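PDB 4L9A: AB hydrolase-1 domain-containing protein from Streptococcus mutans, which is an alpha/beta hydrolase that probably acts as a carboxylesterase, cleaving ester bonds. Local coordinates for residues A99-F104 against L125-Q130; Q110-C115 against K133-F138; V91-W96 against L218-E223; F44-G49 against I70-I75. One frame throughout, in Å; residues are numbered along the deposited sequence.

Interaction 1. Residues A99-F104 against L125-Q130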
loop_
_atom_site.group_PDB
_atom_site.type_symbol
_atom_site.label_atom_id
_atom_site.label_comp_id
_atom_site.label_asym_id
_atom_site.label_seq_id
_atom_site.Cartn_x
_atom_site.Cartn_y
_atom_site.Cartn_z
ATOM N N ALA A 99 0.441 -5.128 14.824
ATOM C CA ALA A 99 -0.130 -3.804 15.074
ATOM C C ALA A 99 -1.343 -3.578 14.170
ATOM O O ALA A 99 -2.375 -3.089 14.614
ATOM C CB ALA A 99 0.907 -2.722 14.850
ATOM N N ILE A 100 -1.225 -3.952 12.898
ATOM C CA ILE A 100 -2.347 -3.802 11.976
ATOM C C ILE A 100 -3.550 -4.634 12.410
ATOM O O ILE A 100 -4.681 -4.152 12.379
ATOM C CB ILE A 100 -1.949 -4.132 10.519
ATOM C CG1 ILE A 100 -0.908 -3.122 10.035
ATOM C CG2 ILE A 100 -3.174 -4.127 9.606
ATOM C CD1 ILE A 100 -0.266 -3.462 8.681
ATOM N N LEU A 101 -3.310 -5.876 12.825
ATOM C CA LEU A 101 -4.395 -6.726 13.330
ATOM C C LEU A 101 -5.105 -6.166 14.572
ATOM O O LEU A 101 -6.309 -6.362 14.754
ATOM C CB LEU A 101 -3.887 -8.142 13.605
ATOM C CG LEU A 101 -3.470 -8.908 12.347
ATOM C CD1 LEU A 101 -2.697 -10.159 12.749
ATOM C CD2 LEU A 101 -4.694 -9.261 11.498
HETATM N N MSE A 102 -4.355 -5.490 15.432
HETATM C CA MSE A 102 -4.945 -4.805 16.573
HETATM C C MSE A 102 -5.855 -3.698 16.077
HETATM O O MSE A 102 -6.936 -3.458 16.627
HETATM C CB MSE A 102 -3.859 -4.170 17.418
HETATM C CG MSE A 102 -3.293 -5.045 18.487
HETATM SE SE MSE A 102 -2.501 -3.841 19.798
HETATM C CE MSE A 102 -4.119 -2.853 20.293
ATOM N N ILE A 103 -5.392 -2.999 15.051
ATOM C CA ILE A 103 -6.187 -1.950 14.434
ATOM C C ILE A 103 -7.449 -2.559 13.828
ATOM O O ILE A 103 -8.533 -2.001 13.966
ATOM C CB ILE A 103 -5.370 -1.154 13.394
ATOM C CG1 ILE A 103 -4.211 -0.429 14.090
ATOM C CG2 ILE A 103 -6.254 -0.153 12.664
ATOM C CD1 ILE A 103 -3.243 0.302 13.158
ATOM N N PHE A 104 -7.322 -3.721 13.182
ATOM C CA PHE A 104 -8.505 -4.386 12.646
ATOM C C PHE A 104 -9.519 -4.628 13.771
ATOM O O PHE A 104 -10.708 -4.364 13.611
ATOM C CB PHE A 104 -8.163 -5.724 11.976
ATOM C CG PHE A 104 -7.769 -5.606 10.517
ATOM C CD1 PHE A 104 -7.092 -4.490 10.049
ATOM C CD2 PHE A 104 -8.091 -6.616 9.615
ATOM C CE1 PHE A 104 -6.732 -4.379 8.711
ATOM C CE2 PHE A 104 -7.738 -6.511 8.276
ATOM C CZ PHE A 104 -7.055 -5.389 7.825
ATOM N N LEU A 125 0.070 -9.893 2.698
ATOM C CA LEU A 125 0.070 -11.346 2.609
ATOM C C LEU A 125 -0.087 -11.983 3.995
ATOM O O LEU A 125 -0.828 -12.946 4.161
ATOM C CB LEU A 125 1.337 -11.830 1.907
ATOM C CG LEU A 125 1.362 -11.482 0.415
ATOM C CD1 LEU A 125 2.783 -11.571 -0.134
ATOM C CD2 LEU A 125 0.413 -12.426 -0.342
ATOM N N GLN A 126 0.599 -11.437 4.993
ATOM C CA GLN A 126 0.521 -11.999 6.347
ATOM C C GLN A 126 -0.842 -11.735 6.973
ATOM O O GLN A 126 -1.409 -12.604 7.617
ATOM C CB GLN A 126 1.626 -11.424 7.236
ATOM C CG GLN A 126 3.005 -11.506 6.611
ATOM C CD GLN A 126 3.457 -12.938 6.401
ATOM O OE1 GLN A 126 2.938 -13.857 7.030
ATOM N NE2 GLN A 126 4.435 -13.131 5.517
ATOM N N ILE A 127 -1.358 -10.526 6.776
ATOM C CA ILE A 127 -2.678 -10.152 7.277
ATOM C C ILE A 127 -3.770 -11.118 6.800
ATOM O O ILE A 127 -4.566 -11.625 7.590
ATOM C CB ILE A 127 -3.026 -8.706 6.849
ATOM C CG1 ILE A 127 -2.038 -7.719 7.477
ATOM C CG2 ILE A 127 -4.463 -8.360 7.224
ATOM C CD1 ILE A 127 -2.057 -6.343 6.850
HETATM N N MSE A 128 -3.809 -11.380 5.502
HETATM C CA MSE A 128 -4.844 -12.250 4.955
HETATM C C MSE A 128 -4.680 -13.681 5.462
HETATM O O MSE A 128 -5.655 -14.407 5.618
HETATM C CB MSE A 128 -4.831 -12.208 3.424
HETATM C CG MSE A 128 -5.109 -10.820 2.857
HETATM SE SE MSE A 128 -5.204 -10.808 0.876
HETATM C CE MSE A 128 -3.284 -10.890 0.470
ATOM N N ASN A 129 -3.443 -14.076 5.731
ATOM C CA ASN A 129 -3.162 -15.414 6.241
ATOM C C ASN A 129 -3.457 -15.555 7.742
ATOM O O ASN A 129 -3.696 -16.660 8.230
ATOM C CB ASN A 129 -1.708 -15.790 5.906
ATOM C CG ASN A 129 -1.317 -17.169 6.397
ATOM O OD1 ASN A 129 -1.806 -18.187 5.901
ATOM N ND2 ASN A 129 -0.402 -17.211 7.359
ATOM N N GLN A 130 -3.474 -14.441 8.478
ATOM C CA GLN A 130 -3.587 -14.517 9.941
ATOM C C GLN A 130 -4.874 -13.952 10.549
ATOM O O GLN A 130 -5.226 -14.300 11.677
ATOM C CB GLN A 130 -2.405 -13.817 10.612
ATOM C CG GLN A 130 -1.036 -14.327 10.227
ATOM C CD GLN A 130 0.061 -13.543 10.913
ATOM O OE1 GLN A 130 -0.101 -13.097 12.057
ATOM N NE2 GLN A 130 1.180 -13.354 10.218
#
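Ile127 carries this helix-helix contact, meeting Ile100, Leu101 and Phe104 from helix 93-106. At its CB the side chain forks. The CG2 branch, anti to the backbone N, meets the Phe104 ring obliquely: Ile127 CG2 lies 3.9 Å from Phe104 CE2 and nearly as close to CZ, while Leu101 CD2 stands farther off. The other branch leaves through CG1, which lies beside the backbone N (chi1 -63°), and ends in CD1. Ile127 CD1 packs 3.7 Å from Ile100 CG2 and 3.9 Å from Ile100 CD1, the two isoleucine side chains crossing at about a right angle. Toward the exposed end, Leu101 CD1 approaches Gln130 OE1 at 4.0 Å, a van der Waals contact alone. No hydrogen bond links the two segments, whose axes come within 10.8 Å and cross at -53°. Both helices lie on the same side of the central sheet of the alpha/beta hydrolase fold: Ile100 and Phe104 reach down to strands 43-47 and 71-75, Ile127 rests on Leu47, Tyr112 and Leu114, and Phe104 packs edge-to-face with Tyr112.

Interaction 2. Residues Q110-C115 against K133-F138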
loop_
_atom_site.group_PDB
_atom_site.type_symbol
_atom_site.label_atom_id
_atom_site.label_comp_id
_atom_site.label_asym_id
_atom_site.label_seq_id
_atom_site.Cartn_x
_atom_site.Cartn_y
_atom_site.Cartn_z
ATOM N N GLN A 110 -16.670 -6.790 9.634
ATOM C CA GLN A 110 -16.450 -8.224 9.788
ATOM C C GLN A 110 -15.718 -8.844 8.585
ATOM O O GLN A 110 -15.074 -9.885 8.711
ATOM C CB GLN A 110 -17.760 -8.957 10.088
ATOM C CG GLN A 110 -18.199 -8.819 11.544
ATOM C CD GLN A 110 -17.063 -9.114 12.514
ATOM O OE1 GLN A 110 -16.250 -10.010 12.280
ATOM N NE2 GLN A 110 -16.989 -8.345 13.597
ATOM N N SER A 111 -15.821 -8.199 7.430
ATOM C CA SER A 111 -15.070 -8.636 6.247
ATOM C C SER A 111 -14.349 -7.455 5.598
ATOM O O SER A 111 -14.708 -6.290 5.824
ATOM C CB SER A 111 -15.996 -9.316 5.245
ATOM O OG SER A 111 -17.006 -8.419 4.821
ATOM N N TYR A 112 -13.324 -7.745 4.802
ATOM C CA TYR A 112 -12.539 -6.679 4.203
ATOM C C TYR A 112 -11.896 -7.076 2.879
ATOM O O TYR A 112 -11.792 -8.261 2.546
ATOM C CB TYR A 112 -11.444 -6.242 5.172
ATOM C CG TYR A 112 -10.383 -7.295 5.384
ATOM C CD1 TYR A 112 -10.614 -8.388 6.216
ATOM C CD2 TYR A 112 -9.159 -7.205 4.746
ATOM C CE1 TYR A 112 -9.640 -9.361 6.413
ATOM C CE2 TYR A 112 -8.174 -8.170 4.930
ATOM C CZ TYR A 112 -8.420 -9.246 5.761
ATOM O OH TYR A 112 -7.440 -10.200 5.944
ATOM N N LEU A 113 -11.481 -6.063 2.131
ATOM C CA LEU A 113 -10.558 -6.237 1.016
ATOM C C LEU A 113 -9.345 -5.379 1.316
ATOM O O LEU A 113 -9.469 -4.285 1.868
ATOM C CB LEU A 113 -11.185 -5.802 -0.307
ATOM C CG LEU A 113 -12.257 -6.717 -0.898
ATOM C CD1 LEU A 113 -13.602 -6.435 -0.251
ATOM C CD2 LEU A 113 -12.336 -6.517 -2.405
ATOM N N LEU A 114 -8.170 -5.896 0.989
ATOM C CA LEU A 114 -6.932 -5.150 1.137
ATOM C C LEU A 114 -6.572 -4.519 -0.199
ATOM O O LEU A 114 -6.615 -5.189 -1.233
ATOM C CB LEU A 114 -5.808 -6.087 1.566
ATOM C CG LEU A 114 -5.571 -6.181 3.069
ATOM C CD1 LEU A 114 -4.718 -7.399 3.421
ATOM C CD2 LEU A 114 -4.937 -4.887 3.561
ATOM N N CYS A 115 -6.216 -3.239 -0.175
ATOM C CA CYS A 115 -5.751 -2.541 -1.366
ATOM C C CYS A 115 -4.411 -1.927 -1.016
ATOM O O CYS A 115 -4.319 -1.098 -0.113
ATOM C CB CYS A 115 -6.749 -1.451 -1.791
ATOM S SG CYS A 115 -6.248 -0.484 -3.274
ATOM N N LYS A 133 -10.852 -12.024 10.771
ATOM C CA LYS A 133 -11.839 -11.390 9.896
ATOM C C LYS A 133 -11.673 -11.926 8.487
ATOM O O LYS A 133 -10.570 -12.320 8.097
ATOM C CB LYS A 133 -11.711 -9.866 9.926
ATOM C CG LYS A 133 -12.212 -9.278 11.256
ATOM C CD LYS A 133 -12.171 -7.759 11.311
ATOM C CE LYS A 133 -12.620 -7.285 12.700
ATOM N NZ LYS A 133 -13.025 -5.854 12.742
ATOM N N ALA A 134 -12.764 -11.945 7.728
ATOM C CA ALA A 134 -12.765 -12.579 6.418
ATOM C C ALA A 134 -12.293 -11.645 5.317
ATOM O O ALA A 134 -12.873 -10.584 5.089
ATOM C CB ALA A 134 -14.147 -13.125 6.082
ATOM N N CYS A 135 -11.248 -12.066 4.615
ATOM C CA CYS A 135 -10.761 -11.318 3.472
ATOM C C CYS A 135 -11.532 -11.706 2.217
ATOM O O CYS A 135 -11.599 -12.884 1.862
ATOM C CB CYS A 135 -9.272 -11.582 3.279
ATOM S SG CYS A 135 -8.545 -10.598 1.979
ATOM N N LEU A 136 -12.117 -10.722 1.545
ATOM C CA LEU A 136 -12.875 -10.990 0.320
ATOM C C LEU A 136 -12.072 -10.777 -0.970
ATOM O O LEU A 136 -12.527 -11.146 -2.054
ATOM C CB LEU A 136 -14.125 -10.118 0.264
ATOM C CG LEU A 136 -15.081 -10.298 1.440
ATOM C CD1 LEU A 136 -16.202 -9.281 1.368
ATOM C CD2 LEU A 136 -15.630 -11.709 1.458
ATOM N N GLY A 137 -10.899 -10.172 -0.866
ATOM C CA GLY A 137 -10.149 -9.846 -2.062
ATOM C C GLY A 137 -8.883 -9.072 -1.787
ATOM O O GLY A 137 -8.762 -8.362 -0.781
ATOM N N PHE A 138 -7.930 -9.212 -2.699
ATOM C CA PHE A 138 -6.700 -8.435 -2.662
ATOM C C PHE A 138 -6.620 -7.586 -3.919
ATOM O O PHE A 138 -6.843 -8.086 -5.016
ATOM C CB PHE A 138 -5.485 -9.361 -2.576
ATOM C CG PHE A 138 -4.165 -8.637 -2.660
ATOM C CD1 PHE A 138 -3.678 -7.927 -1.571
ATOM C CD2 PHE A 138 -3.411 -8.679 -3.829
ATOM C CE1 PHE A 138 -2.462 -7.255 -1.638
ATOM C CE2 PHE A 138 -2.207 -8.014 -3.910
ATOM C CZ PHE A 138 -1.725 -7.295 -2.814
#
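Tyr112 O receives the shortest polar bond here, from Leu136 N at 2.7 Å with an N-H...O angle of 174°, and Cys135 CA adds a CA-H...O contact to the same oxygen. The two strands are the parallel pair of a classic beta-alpha-beta unit of the alpha/beta hydrolase sheet, strand 111-117 being joined to strand 134-141 through helix 120-130. Further backbone bonds run from Ala134 N to Gln110 O, Tyr112 N to Ala134 O (2.9 Å) and Leu114 N to Gly137 O (3.1 Å). The axes of the short segments 111-115 and 134-138 diverge by 39°, a strong twist. Between Cys135 and Gly137 the pairing slips by one residue: Tyr112 is level with Cys135 but Leu114 with Phe138. Gly137 N is left buried without a partner. On the side of the sheet that faces helix 120-130, the Tyr112 ring turns back across the neighbouring strand, its CG between the backbone N and the carbonyl carbon (chi1 68°). Tyr112 OH hydrogen-bonds Ser131 OG, which also binds Lys133 O, while Lys133 NZ reaches the carbonyls of Phe104, Phe107 and Phe109. On the opposite side Leu113 CD1 packs on Leu136 CB at 3.8 Å. Cys135 CA lies over one face of the Tyr112 ring, 3.9 Å from its centroid in a CH-pi contact, and Cys135 SG stands obliquely 4.4 Å from that centroid.

Interaction 3. Residues V91-W96 against L218-E223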
loop_
_atom_site.group_PDB
_atom_site.type_symbol
_atom_site.label_atom_id
_atom_site.label_comp_id
_atom_site.label_asym_id
_atom_site.label_seq_id
_atom_site.Cartn_x
_atom_site.Cartn_y
_atom_site.Cartn_z
ATOM N N VAL A 91 11.987 -3.455 14.959
ATOM C CA VAL A 91 10.638 -3.815 14.525
ATOM C C VAL A 91 10.745 -4.850 13.407
ATOM O O VAL A 91 11.565 -4.704 12.507
ATOM C CB VAL A 91 9.854 -2.570 14.056
ATOM C CG1 VAL A 91 8.459 -2.950 13.611
ATOM C CG2 VAL A 91 9.791 -1.525 15.202
ATOM N N GLY A 92 9.956 -5.916 13.492
ATOM C CA GLY A 92 9.919 -6.913 12.432
ATOM C C GLY A 92 8.581 -6.872 11.730
ATOM O O GLY A 92 7.631 -6.287 12.256
ATOM N N LEU A 93 8.494 -7.476 10.545
ATOM C CA LEU A 93 7.233 -7.487 9.804
ATOM C C LEU A 93 6.123 -8.057 10.691
ATOM O O LEU A 93 4.978 -7.610 10.649
ATOM C CB LEU A 93 7.352 -8.317 8.517
ATOM C CG LEU A 93 6.100 -8.353 7.630
ATOM C CD1 LEU A 93 5.648 -6.933 7.254
ATOM C CD2 LEU A 93 6.316 -9.234 6.364
ATOM N N ARG A 94 6.478 -9.048 11.492
ATOM C CA ARG A 94 5.521 -9.664 12.399
ATOM C C ARG A 94 4.957 -8.623 13.362
ATOM O O ARG A 94 3.763 -8.653 13.708
ATOM C CB ARG A 94 6.183 -10.788 13.198
ATOM C CG ARG A 94 5.269 -11.413 14.256
ATOM C CD ARG A 94 6.062 -12.159 15.336
ATOM N NE ARG A 94 6.686 -11.252 16.300
ATOM C CZ ARG A 94 6.257 -11.072 17.545
ATOM N NH1 ARG A 94 5.200 -11.743 17.990
ATOM N NH2 ARG A 94 6.887 -10.229 18.352
ATOM N N ASP A 95 5.823 -7.714 13.806
ATOM C CA ASP A 95 5.405 -6.675 14.748
ATOM C C ASP A 95 4.422 -5.726 14.070
ATOM O O ASP A 95 3.368 -5.394 14.624
ATOM C CB ASP A 95 6.622 -5.921 15.313
ATOM C CG ASP A 95 7.567 -6.834 16.096
ATOM O OD1 ASP A 95 7.098 -7.533 17.020
ATOM O OD2 ASP A 95 8.777 -6.865 15.782
ATOM N N TRP A 96 4.760 -5.313 12.852
ATOM C CA TRP A 96 3.909 -4.395 12.109
ATOM C C TRP A 96 2.579 -5.077 11.766
ATOM O O TRP A 96 1.517 -4.477 11.908
ATOM C CB TRP A 96 4.650 -3.883 10.880
ATOM C CG TRP A 96 3.872 -3.025 9.932
ATOM C CD1 TRP A 96 3.831 -3.153 8.573
ATOM C CD2 TRP A 96 3.044 -1.891 10.255
ATOM N NE1 TRP A 96 3.038 -2.173 8.031
ATOM C CE2 TRP A 96 2.540 -1.394 9.034
ATOM C CE3 TRP A 96 2.687 -1.260 11.450
ATOM C CZ2 TRP A 96 1.687 -0.290 8.981
ATOM C CZ3 TRP A 96 1.830 -0.172 11.393
ATOM C CH2 TRP A 96 1.349 0.310 10.164
ATOM N N LEU A 218 11.197 -1.226 9.080
ATOM C CA LEU A 218 11.502 -2.574 9.535
ATOM C C LEU A 218 12.238 -3.344 8.435
ATOM O O LEU A 218 12.025 -3.110 7.254
ATOM C CB LEU A 218 10.219 -3.295 9.946
ATOM C CG LEU A 218 9.152 -3.533 8.872
ATOM C CD1 LEU A 218 9.449 -4.808 8.069
ATOM C CD2 LEU A 218 7.774 -3.600 9.533
ATOM N N ALA A 219 13.121 -4.251 8.822
ATOM C CA ALA A 219 13.854 -5.026 7.830
ATOM C C ALA A 219 13.130 -6.338 7.536
ATOM O O ALA A 219 12.595 -6.980 8.451
ATOM C CB ALA A 219 15.277 -5.288 8.305
ATOM N N LEU A 220 13.104 -6.730 6.263
ATOM C CA LEU A 220 12.500 -8.006 5.872
ATOM C C LEU A 220 13.511 -9.137 5.964
ATOM O O LEU A 220 14.693 -8.943 5.679
ATOM C CB LEU A 220 11.936 -7.938 4.453
ATOM C CG LEU A 220 10.628 -7.179 4.231
ATOM C CD1 LEU A 220 9.657 -7.480 5.364
ATOM C CD2 LEU A 220 10.869 -5.695 4.120
ATOM N N GLY A 221 13.040 -10.317 6.365
ATOM C CA GLY A 221 13.871 -11.508 6.421
ATOM C C GLY A 221 13.271 -12.646 5.611
ATOM O O GLY A 221 12.136 -12.544 5.139
ATOM N N GLU A 222 14.029 -13.730 5.454
ATOM C CA GLU A 222 13.584 -14.879 4.662
ATOM C C GLU A 222 12.282 -15.448 5.201
ATOM O O GLU A 222 11.446 -15.929 4.439
ATOM C CB GLU A 222 14.651 -15.976 4.649
ATOM C CG GLU A 222 15.966 -15.567 4.011
ATOM C CD GLU A 222 15.836 -15.308 2.528
ATOM O OE1 GLU A 222 14.810 -15.716 1.939
ATOM O OE2 GLU A 222 16.761 -14.695 1.953
ATOM N N GLU A 223 12.103 -15.375 6.512
ATOM C CA GLU A 223 10.882 -15.864 7.137
ATOM C C GLU A 223 9.657 -15.072 6.686
ATOM O O GLU A 223 8.524 -15.510 6.866
ATOM C CB GLU A 223 11.008 -15.818 8.658
ATOM C CG GLU A 223 11.195 -17.181 9.300
ATOM C CD GLU A 223 10.246 -18.225 8.741
ATOM O OE1 GLU A 223 10.728 -19.212 8.148
ATOM O OE2 GLU A 223 9.019 -18.058 8.893
HETATM O O HOH W 1 14.131 -4.012 11.240
HETATM O O HOH W 2 10.821 -8.573 9.316
#
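Leu218 packs against the approach to helix 93-106 and its first turn, meeting Val91, Gly92, Leu93 and Trp96. Its CG sits between the backbone N and the carbonyl carbon (chi1 62°), and beyond it the two methyls part. Leu218 CD2 packs 3.4 Å from Trp96 CB and lies oblique to the indole, the two side chains crossing at about a right angle; Leu218 CD1 lies 3.8 Å from Leu93 N and close to Leu93 CB. Nearer the backbone, Leu218 CB comes to 3.2 Å from Val91 O. Beside this tight part, Leu220 CD1 touches Leu93 CD2 at 3.9 Å, and Leu93 continues inward to Phe122 and Gln126 of helix 120-130. The other side is looser and wet. One water accepts from Ala219 N and lies 2.9 Å from Val91 O; a second accepts from Leu93 N and donates to Ala219 O. No direct hydrogen bond joins the segments. Gly92 is the N-cap residue of helix 93-106, and its N donates to Asp95 OD2 (2.7 Å) through the anti lone pair of that oxygen, a bond made wholly within 91-96. The loop 218-223 is therefore held against the helix start by leucine packing, while water bridges backbone groups of both segments, including Leu93 N in the first turn of the helix.

Interaction 4. Residues F44-G49 against I70-I75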
loop_
_atom_site.group_PDB
_atom_site.type_symbol
_atom_site.label_atom_id
_atom_site.label_comp_id
_atom_site.label_asym_id
_atom_site.label_seq_id
_atom_site.Cartn_x
_atom_site.Cartn_y
_atom_site.Cartn_z
ATOM N N PHE A 44 -12.736 -1.583 2.877
ATOM C CA PHE A 44 -11.508 -1.459 2.094
ATOM C C PHE A 44 -10.368 -0.929 2.939
ATOM O O PHE A 44 -10.388 0.227 3.394
ATOM C CB PHE A 44 -11.722 -0.585 0.859
ATOM C CG PHE A 44 -12.076 -1.370 -0.379
ATOM C CD1 PHE A 44 -11.177 -1.483 -1.432
ATOM C CD2 PHE A 44 -13.297 -2.016 -0.476
ATOM C CE1 PHE A 44 -11.507 -2.218 -2.572
ATOM C CE2 PHE A 44 -13.630 -2.747 -1.606
ATOM C CZ PHE A 44 -12.734 -2.844 -2.654
ATOM N N VAL A 45 -9.379 -1.791 3.153
ATOM C CA VAL A 45 -8.214 -1.469 3.952
ATOM C C VAL A 45 -7.053 -1.090 3.027
ATOM O O VAL A 45 -6.685 -1.862 2.131
ATOM C CB VAL A 45 -7.800 -2.675 4.818
ATOM C CG1 VAL A 45 -6.515 -2.370 5.566
ATOM C CG2 VAL A 45 -8.935 -3.076 5.780
ATOM N N PHE A 46 -6.478 0.086 3.246
ATOM C CA PHE A 46 -5.393 0.580 2.391
ATOM C C PHE A 46 -4.045 0.611 3.087
ATOM O O PHE A 46 -3.918 1.093 4.222
ATOM C CB PHE A 46 -5.716 1.991 1.883
ATOM C CG PHE A 46 -6.947 2.056 1.031
ATOM C CD1 PHE A 46 -6.860 1.932 -0.350
ATOM C CD2 PHE A 46 -8.197 2.226 1.609
ATOM C CE1 PHE A 46 -8.000 1.991 -1.135
ATOM C CE2 PHE A 46 -9.344 2.284 0.830
ATOM C CZ PHE A 46 -9.249 2.161 -0.539
ATOM N N LEU A 47 -3.028 0.127 2.383
ATOM C CA LEU A 47 -1.655 0.222 2.840
ATOM C C LEU A 47 -0.803 0.808 1.720
ATOM O O LEU A 47 -0.911 0.403 0.566
ATOM C CB LEU A 47 -1.100 -1.147 3.238
ATOM C CG LEU A 47 -1.774 -1.938 4.357
ATOM C CD1 LEU A 47 -1.193 -3.357 4.419
ATOM C CD2 LEU A 47 -1.651 -1.216 5.717
ATOM N N SER A 48 0.048 1.758 2.083
ATOM C CA SER A 48 0.878 2.450 1.123
ATOM C C SER A 48 2.181 1.708 0.883
ATOM O O SER A 48 2.495 0.717 1.561
ATOM C CB SER A 48 1.161 3.870 1.629
ATOM O OG SER A 48 -0.052 4.589 1.675
ATOM N N GLY A 49 2.936 2.184 -0.095
ATOM C CA GLY A 49 4.281 1.686 -0.306
ATOM C C GLY A 49 5.209 2.463 0.603
ATOM O O GLY A 49 4.787 3.027 1.611
ATOM N N ILE A 70 -19.543 1.297 1.447
ATOM C CA ILE A 70 -18.352 0.486 1.666
ATOM C C ILE A 70 -17.501 1.131 2.739
ATOM O O ILE A 70 -17.326 2.349 2.746
ATOM C CB ILE A 70 -17.528 0.339 0.358
ATOM C CG1 ILE A 70 -18.313 -0.475 -0.676
ATOM C CG2 ILE A 70 -16.186 -0.302 0.636
ATOM C CD1 ILE A 70 -18.578 -1.909 -0.252
ATOM N N GLY A 71 -16.978 0.318 3.651
ATOM C CA GLY A 71 -16.123 0.820 4.712
ATOM C C GLY A 71 -14.752 1.213 4.188
ATOM O O GLY A 71 -14.324 0.745 3.136
ATOM N N ILE A 72 -14.068 2.085 4.919
ATOM C CA ILE A 72 -12.719 2.504 4.564
ATOM C C ILE A 72 -11.853 2.452 5.817
ATOM O O ILE A 72 -12.272 2.896 6.878
ATOM C CB ILE A 72 -12.693 3.957 4.013
ATOM C CG1 ILE A 72 -13.619 4.113 2.805
ATOM C CG2 ILE A 72 -11.275 4.379 3.672
ATOM C CD1 ILE A 72 -13.167 3.321 1.556
ATOM N N LEU A 73 -10.652 1.903 5.697
ATOM C CA LEU A 73 -9.653 2.026 6.752
ATOM C C LEU A 73 -8.313 2.283 6.108
ATOM O O LEU A 73 -7.797 1.432 5.387
ATOM C CB LEU A 73 -9.569 0.748 7.602
ATOM C CG LEU A 73 -8.466 0.688 8.656
ATOM C CD1 LEU A 73 -8.584 1.843 9.701
ATOM C CD2 LEU A 73 -8.512 -0.663 9.361
ATOM N N THR A 74 -7.750 3.457 6.353
ATOM C CA THR A 74 -6.395 3.715 5.901
ATOM C C THR A 74 -5.464 3.696 7.101
ATOM O O THR A 74 -5.840 4.121 8.210
ATOM C CB THR A 74 -6.278 5.051 5.150
ATOM O OG1 THR A 74 -6.426 6.138 6.071
ATOM C CG2 THR A 74 -7.348 5.158 4.046
ATOM N N ILE A 75 -4.247 3.220 6.872
ATOM C CA ILE A 75 -3.250 3.076 7.922
ATOM C C ILE A 75 -1.903 3.649 7.477
ATOM O O ILE A 75 -1.383 3.276 6.416
ATOM C CB ILE A 75 -3.062 1.583 8.294
ATOM C CG1 ILE A 75 -4.389 0.974 8.760
ATOM C CG2 ILE A 75 -1.994 1.420 9.372
ATOM C CD1 ILE A 75 -4.314 -0.534 9.020
HETATM O O HOH W 3 0.543 2.132 4.933
#
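Strands 43-47 and 71-75 are parallel neighbours in the central sheet; within 44-49 and 70-75 the first bond runs from Phe44 N to Gly71 O at 2.8 Å, the donor well above the carbonyl plane, and Gly71 also pairs with Pro42. Leu73 then bonds through both of its backbone polar groups, Leu73 N to Phe44 O and Phe46 N to Leu73 O, each 2.9 Å. The last bond, Ile75 N to Phe46 O, is weak at 3.4 Å, and here the strands begin to part. Beyond it a water takes over, accepting from Ser48 N and donating to Ile75 O (2.7 Å). Ile75 O and Ser48 OG also both hydrogen-bond Thr55 OG1. In the alpha/beta hydrolase fold the chain passes from strand 43-47 to strand 71-75 before returning inward to strand 111-117, so strand 43-47 is flanked by both, and residues Leu113, Cys115 and His117 of strand 111-117 pair with its backbone. The axes of the short segments 44-47 and 71-75 stand only 18° apart. On one face, Phe44, Phe46, Ile72 and Thr74 meet. The Phe46 ring is turned so that CE2 lies 4.0 Å from Ile72 CG2 and equally near Ile72 CD1, while CD2 approaches Thr74 CG2 at 3.9 Å, all obliquely; Leu73 O lies at the ring edge. Just before strand 71-75, Ile70 CG2, anti to its backbone N, touches Phe44 CD2 at 3.5 Å. The opposite face carries Val45, Leu47, Leu73 and Ile75 beneath helix 93-106, with Leu47 and Ile75 side by side and pointing the same way.

In the fold
Interactions 2 and 4 belong to one sheet and share its chemistry of parallel backbone hydrogen bonds; strands 111-117 and 43-47 are adjacent, so Cys115 N to Val45 O and Leu113 O to Val45 N join the two pairs. Interaction 1 lies on the helical layer over them, has no hydrogen bond between its segments and is mainly apolar, although Phe104 O is tied to Lys133 NZ of interaction 2 and Ile100 packs on Ile75 of interaction 4. Those three contacts are buried. Interaction 3, at the surface, uses the beginning of the same helix 93-106 and mixes leucine packing with water bridges; it reaches interaction 4 through Trp96 on Ile75 and interaction 1 through Leu93 on Gln126 but does not touch interaction 2.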